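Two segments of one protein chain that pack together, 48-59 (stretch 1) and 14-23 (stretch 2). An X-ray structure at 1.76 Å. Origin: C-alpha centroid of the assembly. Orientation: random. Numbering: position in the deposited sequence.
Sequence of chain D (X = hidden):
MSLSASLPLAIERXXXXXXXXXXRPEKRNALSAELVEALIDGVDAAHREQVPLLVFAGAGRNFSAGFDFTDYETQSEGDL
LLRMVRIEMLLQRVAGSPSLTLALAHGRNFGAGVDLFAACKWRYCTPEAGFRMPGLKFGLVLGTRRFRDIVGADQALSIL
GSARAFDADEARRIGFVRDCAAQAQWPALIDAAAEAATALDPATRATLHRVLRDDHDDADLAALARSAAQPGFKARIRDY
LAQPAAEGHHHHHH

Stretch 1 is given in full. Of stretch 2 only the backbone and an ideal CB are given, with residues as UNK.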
# COMPACT_ATOMS: atom_id res chain seq x y z
N ARG D 48 -28.76 1.80 -7.12
CA ARG D 48 -29.80 1.55 -6.11
C ARG D 48 -30.72 0.39 -6.53
O ARG D 48 -31.09 -0.45 -5.71
CB ARG D 48 -30.62 2.82 -5.85
CG ARG D 48 -29.87 3.88 -5.02
CD ARG D 48 -30.83 4.95 -4.46
NE ARG D 48 -31.81 5.40 -5.47
CZ ARG D 48 -31.62 6.40 -6.33
NH1 ARG D 48 -30.47 7.10 -6.30
NH2 ARG D 48 -32.57 6.72 -7.21
N GLU D 49 -31.03 0.33 -7.82
CA GLU D 49 -31.99 -0.65 -8.34
C GLU D 49 -31.30 -1.94 -8.78
O GLU D 49 -31.94 -2.90 -9.26
CB GLU D 49 -32.85 0.02 -9.44
CG GLU D 49 -33.67 1.22 -8.85
CD GLU D 49 -34.39 2.13 -9.88
OE1 GLU D 49 -35.08 1.61 -10.77
OE2 GLU D 49 -34.31 3.38 -9.75
N GLN D 50 -29.98 -1.98 -8.59
CA GLN D 50 -29.13 -3.15 -8.92
C GLN D 50 -29.33 -3.67 -10.34
O GLN D 50 -29.40 -4.89 -10.56
CB GLN D 50 -29.30 -4.27 -7.89
CG GLN D 50 -28.81 -3.87 -6.52
CD GLN D 50 -28.88 -5.02 -5.55
OE1 GLN D 50 -29.96 -5.50 -5.23
NE2 GLN D 50 -27.72 -5.47 -5.07
N VAL D 51 -29.40 -2.74 -11.28
CA VAL D 51 -29.52 -3.04 -12.70
C VAL D 51 -28.31 -3.87 -13.16
O VAL D 51 -27.15 -3.48 -12.93
CB VAL D 51 -29.67 -1.74 -13.55
CG1 VAL D 51 -29.83 -2.08 -15.03
CG2 VAL D 51 -30.86 -0.90 -13.04
N PRO D 52 -28.56 -5.03 -13.76
CA PRO D 52 -27.43 -5.92 -14.14
C PRO D 52 -26.47 -5.33 -15.16
O PRO D 52 -25.24 -5.45 -15.01
CB PRO D 52 -28.14 -7.16 -14.71
CG PRO D 52 -29.53 -7.13 -14.09
CD PRO D 52 -29.86 -5.65 -14.07
N LEU D 53 -27.02 -4.66 -16.18
CA LEU D 53 -26.22 -4.11 -17.27
C LEU D 53 -26.54 -2.64 -17.53
O LEU D 53 -27.72 -2.26 -17.70
CB LEU D 53 -26.46 -4.91 -18.55
CG LEU D 53 -25.81 -4.36 -19.82
CD1 LEU D 53 -24.28 -4.55 -19.79
CD2 LEU D 53 -26.40 -5.01 -21.08
N LEU D 54 -25.51 -1.81 -17.57
CA LEU D 54 -25.64 -0.43 -18.05
C LEU D 54 -25.02 -0.34 -19.42
O LEU D 54 -23.84 -0.68 -19.62
CB LEU D 54 -24.91 0.55 -17.12
CG LEU D 54 -25.16 0.39 -15.62
CD1 LEU D 54 -24.45 1.49 -14.80
CD2 LEU D 54 -26.66 0.33 -15.31
N VAL D 55 -25.82 0.15 -20.37
CA VAL D 55 -25.36 0.37 -21.74
C VAL D 55 -25.20 1.87 -22.01
O VAL D 55 -26.08 2.68 -21.69
CB VAL D 55 -26.32 -0.27 -22.79
CG1 VAL D 55 -25.83 0.01 -24.22
CG2 VAL D 55 -26.49 -1.76 -22.54
N PHE D 56 -24.05 2.25 -22.57
CA PHE D 56 -23.79 3.64 -22.96
C PHE D 56 -23.62 3.80 -24.47
O PHE D 56 -22.80 3.14 -25.10
CB PHE D 56 -22.55 4.17 -22.24
CG PHE D 56 -22.71 4.24 -20.75
CD1 PHE D 56 -23.17 5.42 -20.15
CD2 PHE D 56 -22.43 3.13 -19.94
CE1 PHE D 56 -23.33 5.50 -18.78
CE2 PHE D 56 -22.59 3.20 -18.54
CZ PHE D 56 -23.04 4.39 -17.97
N ALA D 57 -24.40 4.72 -25.04
CA ALA D 57 -24.36 4.97 -26.48
C ALA D 57 -24.58 6.45 -26.75
O ALA D 57 -24.97 7.19 -25.86
CB ALA D 57 -25.42 4.12 -27.19
N GLY D 58 -24.30 6.88 -27.98
CA GLY D 58 -24.53 8.26 -28.36
C GLY D 58 -25.47 8.37 -29.54
O GLY D 58 -25.35 7.60 -30.49
N ALA D 59 -26.42 9.30 -29.46
CA ALA D 59 -27.30 9.66 -30.59
C ALA D 59 -26.52 10.43 -31.66
O ALA D 59 -25.54 11.09 -31.36
CB ALA D 59 -28.47 10.51 -30.11
N UNK D 14 -35.05 -1.48 -18.88
CA UNK D 14 -35.56 -2.86 -19.02
C UNK D 14 -35.08 -3.69 -17.81
O UNK D 14 -34.15 -3.26 -17.12
CB UNK D 14 -35.09 -3.49 -20.33
N UNK D 15 -35.68 -4.88 -17.57
CA UNK D 15 -35.30 -5.65 -16.37
C UNK D 15 -33.80 -5.97 -16.28
O UNK D 15 -33.22 -5.81 -15.21
CB UNK D 15 -36.09 -6.96 -16.34
N UNK D 16 -33.18 -6.37 -17.38
CA UNK D 16 -31.75 -6.76 -17.37
C UNK D 16 -30.77 -5.62 -17.68
O UNK D 16 -29.56 -5.77 -17.46
CB UNK D 16 -31.53 -7.88 -18.39
N UNK D 17 -31.28 -4.49 -18.16
CA UNK D 17 -30.41 -3.45 -18.72
C UNK D 17 -31.05 -2.07 -18.78
O UNK D 17 -32.22 -1.95 -19.17
CB UNK D 17 -29.97 -3.85 -20.13
N UNK D 18 -30.28 -1.05 -18.42
CA UNK D 18 -30.64 0.33 -18.71
C UNK D 18 -29.71 0.83 -19.80
O UNK D 18 -28.49 0.58 -19.75
CB UNK D 18 -30.56 1.21 -17.46
N UNK D 19 -30.27 1.50 -20.79
CA UNK D 19 -29.47 2.10 -21.84
C UNK D 19 -29.47 3.62 -21.68
O UNK D 19 -30.53 4.27 -21.71
CB UNK D 19 -30.00 1.70 -23.22
N UNK D 20 -28.27 4.16 -21.52
CA UNK D 20 -28.03 5.58 -21.39
C UNK D 20 -27.58 6.13 -22.74
O UNK D 20 -26.44 5.92 -23.16
CB UNK D 20 -26.99 5.86 -20.30
N UNK D 21 -28.47 6.83 -23.42
CA UNK D 21 -28.13 7.41 -24.71
C UNK D 21 -27.84 8.90 -24.53
O UNK D 21 -28.74 9.68 -24.21
CB UNK D 21 -29.26 7.19 -25.72
N UNK D 22 -26.57 9.27 -24.71
CA UNK D 22 -26.18 10.68 -24.74
C UNK D 22 -26.88 11.29 -25.93
O UNK D 22 -26.77 10.78 -27.04
CB UNK D 22 -24.66 10.86 -24.82
N UNK D 23 -27.61 12.37 -25.68
CA UNK D 23 -28.59 12.88 -26.63
C UNK D 23 -28.44 14.38 -26.86
O UNK D 23 -29.37 15.16 -26.69
CB UNK D 23 -30.01 12.57 -26.14

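The two backbones run as parallel neighbours, their directions 22° apart, and side chains along 17-22 alternate between two sheet faces.

At position 14, CA-to-CB points sideways, phi/psi is -129/165 and nothing of stretch 1 lies within 5.5 Å of the ideal CB, so almost any side chain fits, polar ones readily. It is Arg14, whose end leads away. Position 15 points away, and its phi of -56° admits proline; Pro15 is found. Position 16 points away too, its ideal CB 4.8 Å from Pro52 CG; small or polar residues would do. Ala16 contributes mainly its carbonyl, which accepts a weak bond from Leu53 N (Leu53 N to Ala16 O, 3.1 Å, 126°).

Position 17 shares a face with Leu53 and Val55. Its ideal CB is 3.7 Å from Leu53 O and 4.7 Å from Val55 CG2, which suits a small or modest apolar group. Ala17 places CB 3.8 Å from Leu53 CD2.

At position 18 the CB turns to the Leu54 face, 4.2 Å from Val51 CG1 and 4.5 Å from Leu54 CD2. These methyls suit a large apolar or aromatic side chain; the Glu49 carboxylate farther along would also suit a long one ending in a donor or positive charge. Trp18, chi1 -75° (m), swings its indole back toward stretch 1: Val51 CG2 sits over the face, 3.5 Å from the centroid of the Trp18 five-membered ring and 16° off its normal, while Glu49 OE1 meets the edge 3.2 Å from Trp18 CZ2.

Position 19 returns to the face of Val55, with the ideal CB 4.2 Å from Val55 CB. Valine, isoleucine or threonine would all suit this extended backbone. Thr19 brings OG1 to 3.7 Å from Val55 CB.

The CB of 20 lies 3.8 Å from Phe56 CD1, with Leu54 CD2 on the same face; a large apolar or aromatic residue is expected. Phe20 packs CE2 3.9 Å from Leu54 CD2. Its ring and that of Phe56 are near parallel (12°), but slid apart with centroids 5.1 Å distant, so they barely overlap. Phe20 N donates to Val55 O at 2.6 Å.

The ideal CB of 21 lies 4.3 Å from Ala57 O and 5.1 Å from Ala59 N, with the methyls of both alanines nearby, leaving choice among small and beta-branched residues. Thr21 fits, its CG2 4.1 Å from Ala59 CB.

Position 22 faces Gly58, its ideal CB 4.4 Å from Gly58 CA; with no side chain opposite, several apolar residues are possible. Leu22 is present, its CD1 3.6 Å from Ala57 O and its O accepting from Ala59 N at 2.9 Å.

Position 23 points away and tolerates polar groups; Ser23 OG donates to Thr21 O at 2.8 Å.

Stretch 2 14-23: RPAAWTFTLS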
# COMPACT_ATOMS: atom_id res chain seq x y z
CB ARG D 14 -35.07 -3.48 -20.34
CG ARG D 14 -35.58 -2.76 -21.59
CD ARG D 14 -37.10 -2.84 -21.73
NE ARG D 14 -37.54 -2.25 -23.00
CZ ARG D 14 -37.86 -0.97 -23.17
NH1 ARG D 14 -37.81 -0.12 -22.15
NH2 ARG D 14 -38.23 -0.55 -24.37
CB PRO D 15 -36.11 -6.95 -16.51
CG PRO D 15 -37.29 -6.56 -17.36
CD PRO D 15 -36.72 -5.60 -18.35
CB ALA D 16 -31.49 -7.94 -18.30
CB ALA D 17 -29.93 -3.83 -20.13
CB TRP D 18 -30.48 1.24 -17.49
CG TRP D 18 -31.54 1.10 -16.44
CD1 TRP D 18 -32.44 0.08 -16.29
CD2 TRP D 18 -31.78 2.02 -15.37
NE1 TRP D 18 -33.24 0.32 -15.18
CE2 TRP D 18 -32.85 1.50 -14.60
CE3 TRP D 18 -31.20 3.24 -14.99
CZ2 TRP D 18 -33.34 2.14 -13.46
CZ3 TRP D 18 -31.68 3.88 -13.84
CH2 TRP D 18 -32.75 3.34 -13.10
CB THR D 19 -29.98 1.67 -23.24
OG1 THR D 19 -29.98 0.25 -23.32
CG2 THR D 19 -29.10 2.28 -24.36
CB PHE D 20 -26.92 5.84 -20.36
CG PHE D 20 -27.27 5.42 -18.96
CD1 PHE D 20 -27.86 6.31 -18.07
CD2 PHE D 20 -26.99 4.13 -18.52
CE1 PHE D 20 -28.19 5.93 -16.76
CE2 PHE D 20 -27.31 3.73 -17.20
CZ PHE D 20 -27.91 4.64 -16.32
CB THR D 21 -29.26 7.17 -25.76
OG1 THR D 21 -29.50 5.77 -25.90
CG2 THR D 21 -28.86 7.77 -27.12
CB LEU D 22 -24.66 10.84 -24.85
CG LEU D 22 -23.87 10.60 -23.54
CD1 LEU D 22 -23.96 9.15 -23.05
CD2 LEU D 22 -22.41 10.99 -23.74
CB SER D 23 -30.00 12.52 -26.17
OG SER D 23 -30.18 11.11 -26.16
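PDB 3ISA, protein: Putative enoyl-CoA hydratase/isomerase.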